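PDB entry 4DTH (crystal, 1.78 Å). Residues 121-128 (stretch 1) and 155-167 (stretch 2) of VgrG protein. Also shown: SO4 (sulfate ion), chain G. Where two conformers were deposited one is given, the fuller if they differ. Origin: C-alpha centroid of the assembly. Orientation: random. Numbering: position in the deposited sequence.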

# COMPACT_ATOMS: atom_id res chain seq x y z
N HIS A 121 -4.38 -8.64 -26.98
CA HIS A 121 -3.56 -7.49 -27.37
C HIS A 121 -2.12 -7.86 -27.73
O HIS A 121 -1.64 -7.42 -28.76
CB HIS A 121 -3.57 -6.41 -26.27
CG HIS A 121 -2.90 -5.13 -26.69
ND1 HIS A 121 -3.57 -4.16 -27.40
CD2 HIS A 121 -1.62 -4.72 -26.49
CE1 HIS A 121 -2.71 -3.18 -27.59
NE2 HIS A 121 -1.51 -3.47 -27.07
N ILE A 122 -1.46 -8.69 -26.94
CA ILE A 122 -0.08 -9.10 -27.25
C ILE A 122 0.00 -10.09 -28.44
O ILE A 122 1.07 -10.30 -29.02
CB ILE A 122 0.67 -9.63 -26.01
CG1 ILE A 122 -0.03 -10.89 -25.42
CG2 ILE A 122 0.88 -8.51 -24.97
CD1 ILE A 122 0.85 -11.78 -24.46
N ASP A 123 -1.14 -10.69 -28.79
CA ASP A 123 -1.19 -11.62 -29.91
C ASP A 123 -1.32 -10.87 -31.23
O ASP A 123 -0.69 -11.26 -32.20
CB ASP A 123 -2.34 -12.62 -29.74
CG ASP A 123 -2.26 -13.78 -30.71
OD1 ASP A 123 -1.21 -14.47 -30.74
OD2 ASP A 123 -3.24 -13.99 -31.45
N GLN A 124 -2.13 -9.81 -31.26
CA GLN A 124 -2.35 -9.11 -32.53
C GLN A 124 -1.90 -7.67 -32.61
O GLN A 124 -1.90 -7.09 -33.71
CB GLN A 124 -3.81 -9.22 -32.91
CG GLN A 124 -4.74 -8.54 -31.94
CD GLN A 124 -6.15 -8.98 -32.17
OE1 GLN A 124 -6.43 -10.17 -32.41
NE2 GLN A 124 -7.07 -8.04 -32.06
N SER A 125 -1.56 -7.07 -31.47
CA SER A 125 -1.13 -5.69 -31.41
C SER A 125 0.11 -5.58 -30.53
O SER A 125 0.24 -4.62 -29.77
CB SER A 125 -2.26 -4.81 -30.89
OG SER A 125 -3.34 -4.83 -31.82
N ASN A 126 1.02 -6.56 -30.61
CA ASN A 126 2.23 -6.54 -29.78
C ASN A 126 3.06 -5.27 -30.03
O ASN A 126 3.18 -4.84 -31.18
CB ASN A 126 3.07 -7.80 -29.98
CG ASN A 126 3.88 -8.16 -28.75
OD1 ASN A 126 3.45 -7.94 -27.61
ND2 ASN A 126 5.04 -8.75 -28.96
N HIS A 127 3.56 -4.65 -28.94
CA HIS A 127 4.35 -3.41 -28.99
C HIS A 127 3.54 -2.18 -29.42
O HIS A 127 4.09 -1.24 -29.99
CB HIS A 127 5.65 -3.57 -29.79
CG HIS A 127 6.65 -4.49 -29.15
ND1 HIS A 127 7.61 -4.01 -28.28
CD2 HIS A 127 6.83 -5.81 -29.32
CE1 HIS A 127 8.33 -5.06 -27.93
NE2 HIS A 127 7.91 -6.17 -28.54
N GLN A 128 2.24 -2.19 -29.10
CA GLN A 128 1.35 -1.07 -29.39
C GLN A 128 0.66 -0.62 -28.11
O GLN A 128 0.46 -1.45 -27.20
CB GLN A 128 0.28 -1.47 -30.41
CG GLN A 128 0.79 -1.62 -31.81
CD GLN A 128 -0.27 -2.30 -32.61
OE1 GLN A 128 -1.41 -1.90 -32.68
NE2 GLN A 128 0.05 -3.42 -33.11
N ASN A 155 9.06 -10.11 -21.69
CA ASN A 155 9.88 -9.02 -21.19
C ASN A 155 10.04 -7.86 -22.21
O ASN A 155 10.78 -6.92 -21.96
CB ASN A 155 11.20 -9.55 -20.60
CG ASN A 155 10.97 -10.37 -19.34
OD1 ASN A 155 10.46 -9.88 -18.32
ND2 ASN A 155 11.30 -11.65 -19.39
N GLY A 156 9.27 -7.92 -23.30
CA GLY A 156 9.24 -6.88 -24.33
C GLY A 156 10.48 -6.73 -25.20
O GLY A 156 10.65 -5.68 -25.83
N ILE A 157 11.33 -7.77 -25.27
CA ILE A 157 12.54 -7.73 -26.11
C ILE A 157 12.22 -8.21 -27.54
O ILE A 157 12.65 -7.58 -28.51
CB ILE A 157 13.74 -8.47 -25.45
CG1 ILE A 157 14.15 -7.77 -24.12
CG2 ILE A 157 14.95 -8.59 -26.42
CD1 ILE A 157 15.04 -8.60 -23.16
N SER A 158 11.47 -9.32 -27.66
CA SER A 158 11.11 -9.89 -28.96
C SER A 158 9.92 -9.19 -29.61
O SER A 158 9.01 -8.75 -28.90
CB SER A 158 10.81 -11.38 -28.82
OG SER A 158 11.95 -12.07 -28.35
N ALA A 159 9.89 -9.16 -30.96
CA ALA A 159 8.77 -8.56 -31.69
C ALA A 159 7.50 -9.40 -31.51
O ALA A 159 6.40 -8.83 -31.47
CB ALA A 159 9.11 -8.43 -33.16
N GLU A 160 7.64 -10.73 -31.40
CA GLU A 160 6.50 -11.63 -31.24
C GLU A 160 6.44 -12.27 -29.86
O GLU A 160 7.48 -12.51 -29.24
CB GLU A 160 6.53 -12.74 -32.29
CG GLU A 160 6.37 -12.23 -33.71
CD GLU A 160 6.52 -13.27 -34.81
OE1 GLU A 160 6.28 -14.47 -34.54
OE2 GLU A 160 6.86 -12.88 -35.94
N SER A 161 5.22 -12.62 -29.42
CA SER A 161 4.99 -13.28 -28.13
C SER A 161 5.36 -14.78 -28.20
O SER A 161 5.68 -15.31 -29.26
CB SER A 161 3.51 -13.17 -27.76
OG SER A 161 2.76 -14.12 -28.51
N GLN A 162 5.25 -15.46 -27.04
CA GLN A 162 5.37 -16.90 -26.93
C GLN A 162 3.95 -17.47 -26.65
O GLN A 162 3.80 -18.50 -26.00
CB GLN A 162 6.36 -17.27 -25.81
CG GLN A 162 7.81 -17.15 -26.25
CD GLN A 162 8.73 -17.46 -25.10
OE1 GLN A 162 9.02 -16.61 -24.27
NE2 GLN A 162 9.18 -18.70 -25.03
N GLY A 163 2.93 -16.75 -27.14
CA GLY A 163 1.52 -17.10 -26.96
C GLY A 163 1.06 -17.09 -25.51
O GLY A 163 0.20 -17.89 -25.13
N GLN A 164 1.62 -16.18 -24.69
CA GLN A 164 1.30 -16.10 -23.27
C GLN A 164 -0.14 -15.77 -22.97
O GLN A 164 -0.75 -14.94 -23.65
CB GLN A 164 2.15 -15.02 -22.55
CG GLN A 164 3.61 -15.38 -22.37
CD GLN A 164 4.47 -14.76 -23.45
OE1 GLN A 164 4.09 -14.67 -24.62
NE2 GLN A 164 5.69 -14.40 -23.07
N THR A 165 -0.65 -16.36 -21.89
CA THR A 165 -1.92 -15.99 -21.29
C THR A 165 -1.49 -15.04 -20.17
O THR A 165 -0.55 -15.35 -19.42
CB THR A 165 -2.69 -17.21 -20.77
OG1 THR A 165 -3.02 -18.03 -21.89
CG2 THR A 165 -3.97 -16.83 -20.02
N ILE A 166 -2.13 -13.87 -20.08
CA ILE A 166 -1.83 -12.88 -19.05
C ILE A 166 -2.47 -13.36 -17.76
O ILE A 166 -3.66 -13.65 -17.72
CB ILE A 166 -2.23 -11.45 -19.47
CG1 ILE A 166 -1.52 -11.04 -20.80
CG2 ILE A 166 -1.96 -10.43 -18.35
CD1 ILE A 166 0.01 -11.34 -20.88
N THR A 167 -1.63 -13.52 -16.72
CA THR A 167 -2.03 -14.14 -15.47
C THR A 167 -1.75 -13.31 -14.22
O THR A 167 -1.05 -12.31 -14.26
CB THR A 167 -1.37 -15.54 -15.34
OG1 THR A 167 0.05 -15.38 -15.37
CG2 THR A 167 -1.83 -16.53 -16.46
S SO4 G . 10.97 -11.47 -24.31
O1 SO4 G . 11.90 -12.40 -24.98
O2 SO4 G . 10.16 -12.24 -23.33
O3 SO4 G . 11.74 -10.43 -23.62
O4 SO4 G . 10.11 -10.83 -25.33
O HOH W 1 2.78 -11.59 -30.75
O HOH W 2 0.21 -14.28 -28.41
O HOH W 3 7.15 -8.96 -26.84

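What holds the two stretches together directly? Two hydrogen bonds do, each running from a side chain of the turn to a backbone carbonyl of the opposing loop. Asn-126 ND2 donates to Ala-159 O at 2.9 Å, and His-127 NE2 donates to Ser-158 O at 2.8 Å; angles of 161° and 160° at the hydrogens make both nearly straight. Because the acceptors are backbone atoms, Ala-159 takes part although its CB points away.

How is the His-127 ring placed to do this? It presents its edge to the loop, with Gly-156 O, Ser-158 O and Ala-159 O all near the ring plane. Gly-156 O lies 3.2 Å from His-127 CE1, a close approach of a carbonyl to a ring carbon. The type II turn from Ser-125 to Gln-128 carries both donors, and within it His-127 adopts a positive phi of 68°. ND1 is hydrogen-bonded elsewhere in the structure, so both ring nitrogens are satisfied.

Where does the contact become apolar? At Ile-122, whose CA-to-CB bond points toward the loop and whose CD1 meets Ile-166 CD1 at 3.7 Å. Ile-122 CD1 also lies 3.6 Å from Gln-164 O and 4.0 Å from Gln-164 CB, so it packs against backbone as well as side chain. Ile-122 has 87 Å² covered by the other stretch, more than any other residue here.

What do the waters add? They bridge groups that do not bond directly. Water 1 donates to Ile-122 O (2.8 Å) and accepts from Ser-161 N (3.0 Å), while water 2 links Asp-123 OD1 (2.7 Å) to Ser-161 OG (2.6 Å). Water 3 accepts from Asn-126 ND2 at 3.0 Å and donates to Ser-158 O at 2.8 Å, so the amide nitrogen that binds Ala-159 also reaches the carbonyl held by His-127.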